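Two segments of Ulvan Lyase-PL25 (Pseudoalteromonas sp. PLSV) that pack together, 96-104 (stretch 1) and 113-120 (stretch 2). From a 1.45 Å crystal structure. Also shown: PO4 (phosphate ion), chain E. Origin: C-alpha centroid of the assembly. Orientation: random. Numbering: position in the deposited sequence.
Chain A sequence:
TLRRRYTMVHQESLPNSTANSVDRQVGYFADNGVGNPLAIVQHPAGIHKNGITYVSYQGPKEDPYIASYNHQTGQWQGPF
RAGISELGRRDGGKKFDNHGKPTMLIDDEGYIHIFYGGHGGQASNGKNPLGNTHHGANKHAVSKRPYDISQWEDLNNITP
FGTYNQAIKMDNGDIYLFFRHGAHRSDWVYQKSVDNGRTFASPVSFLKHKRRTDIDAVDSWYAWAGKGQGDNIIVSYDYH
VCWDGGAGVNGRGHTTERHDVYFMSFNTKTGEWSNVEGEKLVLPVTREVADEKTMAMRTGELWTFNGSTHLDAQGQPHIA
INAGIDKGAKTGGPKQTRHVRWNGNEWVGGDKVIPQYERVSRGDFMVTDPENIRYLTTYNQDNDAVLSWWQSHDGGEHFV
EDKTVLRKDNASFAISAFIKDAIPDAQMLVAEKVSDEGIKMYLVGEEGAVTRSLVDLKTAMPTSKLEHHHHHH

Stretch 1 (96-104) FDNHGKPTM
Stretch 2 113-120: HIFYGGHG

How does the loop at the start of stretch 1 reach its partner? The stretches run nearly antiparallel, 159° apart, so Asp97 lies near the end of stretch 2. Its CA-to-CB bond points toward stretch 2 (chi1 t, chi2 -67°), and His119 ND1 donates to Asp97 OD2 at 2.7 Å, almost straight at 170°. The other oxygen, Asp97 OD1, accepts from the backbone His99 N at 2.9 Å, so one carboxylate steadies both histidines.

What brings the two imidazoles together? Asn98, with positive phi (79/-10), opens a type I turn to Lys101, and His99 (-80/-7, chi1 m, chi2 67°) lays its ring on that of His119 (-133/45, chi1 t, chi2 180°). The centroids sit 3.5 Å apart with planes at 11°, a face-to-face stack. A phosphate, probably from crystallisation, joins the rings at their edges: His99 NE2 donates to its O3 at 2.5 Å and His119 NE2 to its O4 at 2.6 Å.

Why can the backbones come so close at Gly100? Gly100 CA (-110/17) lies 3.8 Å from Gly117 CA, and a CB on Gly100 would clash with Gly117 CA. Gly117 N donates to Gly100 O at 2.9 Å; the angles of Gly117 (91/-14) themselves call for glycine.

How does the contact become a sheet? After Lys101 (-56/153), Pro102 (-81/153) sets its CB 3.7 Å from Ile114 CG2. Extended Thr103 (-122/136, chi1 m) pairs with Phe115 (-104/133, chi1 m): Thr103 N donates to Phe115 O at 2.9 Å, and Phe115 N to Thr103 O at 2.8 Å. One water lies within hydrogen-bonding reach of Lys101 O (2.6 Å), Thr103 OG1 (2.8 Å) and Phe115 O (3.2 Å). Met104 (-113/150, chi t, t, m) faces Ile114 (-126/121, chi m, m) in a non-hydrogen-bonded pair on the opposite sheet face, Met104 CB 4.0 Å from Ile114 CD1.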

# COMPACT_ATOMS: atom_id res chain seq x y z
N PHE A 96 7.40 -12.05 -12.58
CA PHE A 96 7.36 -10.70 -12.01
C PHE A 96 7.21 -10.78 -10.50
O PHE A 96 6.37 -11.53 -9.99
CB PHE A 96 6.23 -9.85 -12.61
CG PHE A 96 6.46 -9.49 -14.05
CD1 PHE A 96 7.48 -8.63 -14.41
CD2 PHE A 96 5.68 -10.05 -15.05
CE1 PHE A 96 7.72 -8.33 -15.73
CE2 PHE A 96 5.92 -9.74 -16.38
CZ PHE A 96 6.93 -8.88 -16.71
N ASP A 97 8.03 -10.01 -9.80
CA ASP A 97 8.06 -10.03 -8.35
C ASP A 97 7.03 -9.09 -7.74
O ASP A 97 6.27 -9.50 -6.86
CB ASP A 97 9.47 -9.67 -7.87
CG ASP A 97 9.58 -9.63 -6.36
OD1 ASP A 97 8.96 -8.75 -5.74
OD2 ASP A 97 10.29 -10.50 -5.80
N ASN A 98 6.99 -7.85 -8.22
CA ASN A 98 5.99 -6.83 -7.92
C ASN A 98 6.19 -6.13 -6.59
O ASN A 98 5.53 -5.12 -6.34
CB ASN A 98 4.54 -7.35 -7.97
CG ASN A 98 4.20 -7.99 -9.27
OD1 ASN A 98 4.46 -7.42 -10.34
ND2 ASN A 98 3.65 -9.18 -9.21
N HIS A 99 7.08 -6.59 -5.72
CA HIS A 99 7.15 -6.00 -4.39
C HIS A 99 7.89 -4.68 -4.33
O HIS A 99 7.87 -4.02 -3.28
CB HIS A 99 7.80 -6.97 -3.42
CG HIS A 99 6.94 -8.13 -3.05
ND1 HIS A 99 6.57 -9.11 -3.95
CD2 HIS A 99 6.36 -8.46 -1.87
CE1 HIS A 99 5.81 -10.00 -3.34
NE2 HIS A 99 5.68 -9.64 -2.07
N GLY A 100 8.51 -4.28 -5.43
CA GLY A 100 9.25 -3.05 -5.50
C GLY A 100 8.61 -1.99 -6.36
O GLY A 100 9.28 -1.03 -6.74
N LYS A 101 7.32 -2.14 -6.66
CA LYS A 101 6.60 -1.07 -7.33
C LYS A 101 6.73 0.21 -6.50
O LYS A 101 6.94 0.14 -5.28
CB LYS A 101 5.14 -1.47 -7.56
CG LYS A 101 4.33 -1.54 -6.27
CD LYS A 101 2.88 -1.94 -6.51
CE LYS A 101 2.66 -3.42 -6.76
NZ LYS A 101 2.98 -4.25 -5.55
N PRO A 102 6.64 1.38 -7.12
CA PRO A 102 7.12 2.61 -6.46
C PRO A 102 6.14 3.22 -5.47
O PRO A 102 4.92 3.13 -5.59
CB PRO A 102 7.33 3.58 -7.63
CG PRO A 102 6.36 3.09 -8.67
CD PRO A 102 6.38 1.60 -8.56
N THR A 103 6.75 3.93 -4.52
CA THR A 103 6.10 4.79 -3.54
C THR A 103 6.70 6.18 -3.70
O THR A 103 7.92 6.32 -3.82
CB THR A 103 6.40 4.25 -2.15
OG1 THR A 103 5.77 2.98 -2.05
CG2 THR A 103 5.91 5.18 -1.08
N MET A 104 5.85 7.21 -3.69
CA MET A 104 6.24 8.58 -3.98
C MET A 104 6.13 9.50 -2.77
O MET A 104 5.28 9.31 -1.90
CB MET A 104 5.32 9.15 -5.08
CG MET A 104 5.74 10.48 -5.62
SD MET A 104 4.42 11.12 -6.72
CE MET A 104 4.42 9.86 -7.98
N HIS A 113 10.61 12.21 -4.62
CA HIS A 113 11.31 11.01 -4.20
C HIS A 113 10.51 9.79 -4.59
O HIS A 113 9.29 9.77 -4.45
CB HIS A 113 11.44 11.01 -2.68
CG HIS A 113 12.29 12.11 -2.16
ND1 HIS A 113 13.58 11.92 -1.72
CD2 HIS A 113 12.04 13.43 -2.04
CE1 HIS A 113 14.08 13.07 -1.33
NE2 HIS A 113 13.16 14.00 -1.51
N ILE A 114 11.22 8.77 -5.06
CA ILE A 114 10.63 7.49 -5.42
C ILE A 114 11.38 6.40 -4.66
O ILE A 114 12.61 6.29 -4.78
CB ILE A 114 10.67 7.25 -6.95
CG1 ILE A 114 9.75 8.25 -7.66
CG2 ILE A 114 10.30 5.81 -7.29
CD1 ILE A 114 8.29 8.00 -7.50
N PHE A 115 10.67 5.64 -3.85
CA PHE A 115 11.21 4.48 -3.15
C PHE A 115 10.71 3.24 -3.87
O PHE A 115 9.53 3.17 -4.23
CB PHE A 115 10.72 4.50 -1.69
CG PHE A 115 11.07 5.77 -0.97
CD1 PHE A 115 12.29 5.93 -0.34
CD2 PHE A 115 10.18 6.82 -0.94
CE1 PHE A 115 12.61 7.11 0.32
CE2 PHE A 115 10.49 8.00 -0.28
CZ PHE A 115 11.71 8.14 0.35
N TYR A 116 11.59 2.29 -4.14
CA TYR A 116 11.23 1.22 -5.06
C TYR A 116 12.25 0.09 -4.98
O TYR A 116 13.32 0.22 -4.37
CB TYR A 116 11.20 1.76 -6.50
CG TYR A 116 12.58 2.05 -7.06
CD1 TYR A 116 13.27 3.21 -6.73
CD2 TYR A 116 13.22 1.15 -7.90
CE1 TYR A 116 14.54 3.46 -7.23
CE2 TYR A 116 14.48 1.39 -8.39
CZ TYR A 116 15.14 2.54 -8.05
OH TYR A 116 16.41 2.77 -8.55
N GLY A 117 11.93 -1.02 -5.62
CA GLY A 117 12.92 -2.02 -5.98
C GLY A 117 13.16 -3.13 -4.97
O GLY A 117 13.81 -4.12 -5.32
N GLY A 118 12.70 -3.01 -3.73
CA GLY A 118 13.09 -3.95 -2.69
C GLY A 118 12.14 -5.12 -2.51
O GLY A 118 10.92 -4.94 -2.46
N HIS A 119 12.71 -6.31 -2.34
CA HIS A 119 11.98 -7.43 -1.78
C HIS A 119 12.81 -8.11 -0.71
O HIS A 119 12.92 -9.33 -0.64
CB HIS A 119 11.49 -8.41 -2.84
CG HIS A 119 10.42 -9.34 -2.36
ND1 HIS A 119 9.85 -10.28 -3.18
CD2 HIS A 119 9.79 -9.45 -1.16
CE1 HIS A 119 8.93 -10.96 -2.51
NE2 HIS A 119 8.87 -10.46 -1.28
N GLY A 120 13.40 -7.27 0.15
CA GLY A 120 14.09 -7.73 1.35
C GLY A 120 15.60 -7.81 1.25
O GLY A 120 16.24 -8.27 2.21
P PO4 E . 5.86 -11.49 0.93
O1 PO4 E . 5.86 -13.01 0.97
O2 PO4 E . 5.39 -10.93 2.21
O3 PO4 E . 4.90 -11.13 -0.18
O4 PO4 E . 7.29 -11.03 0.65
O HOH W 1 7.63 1.02 -2.90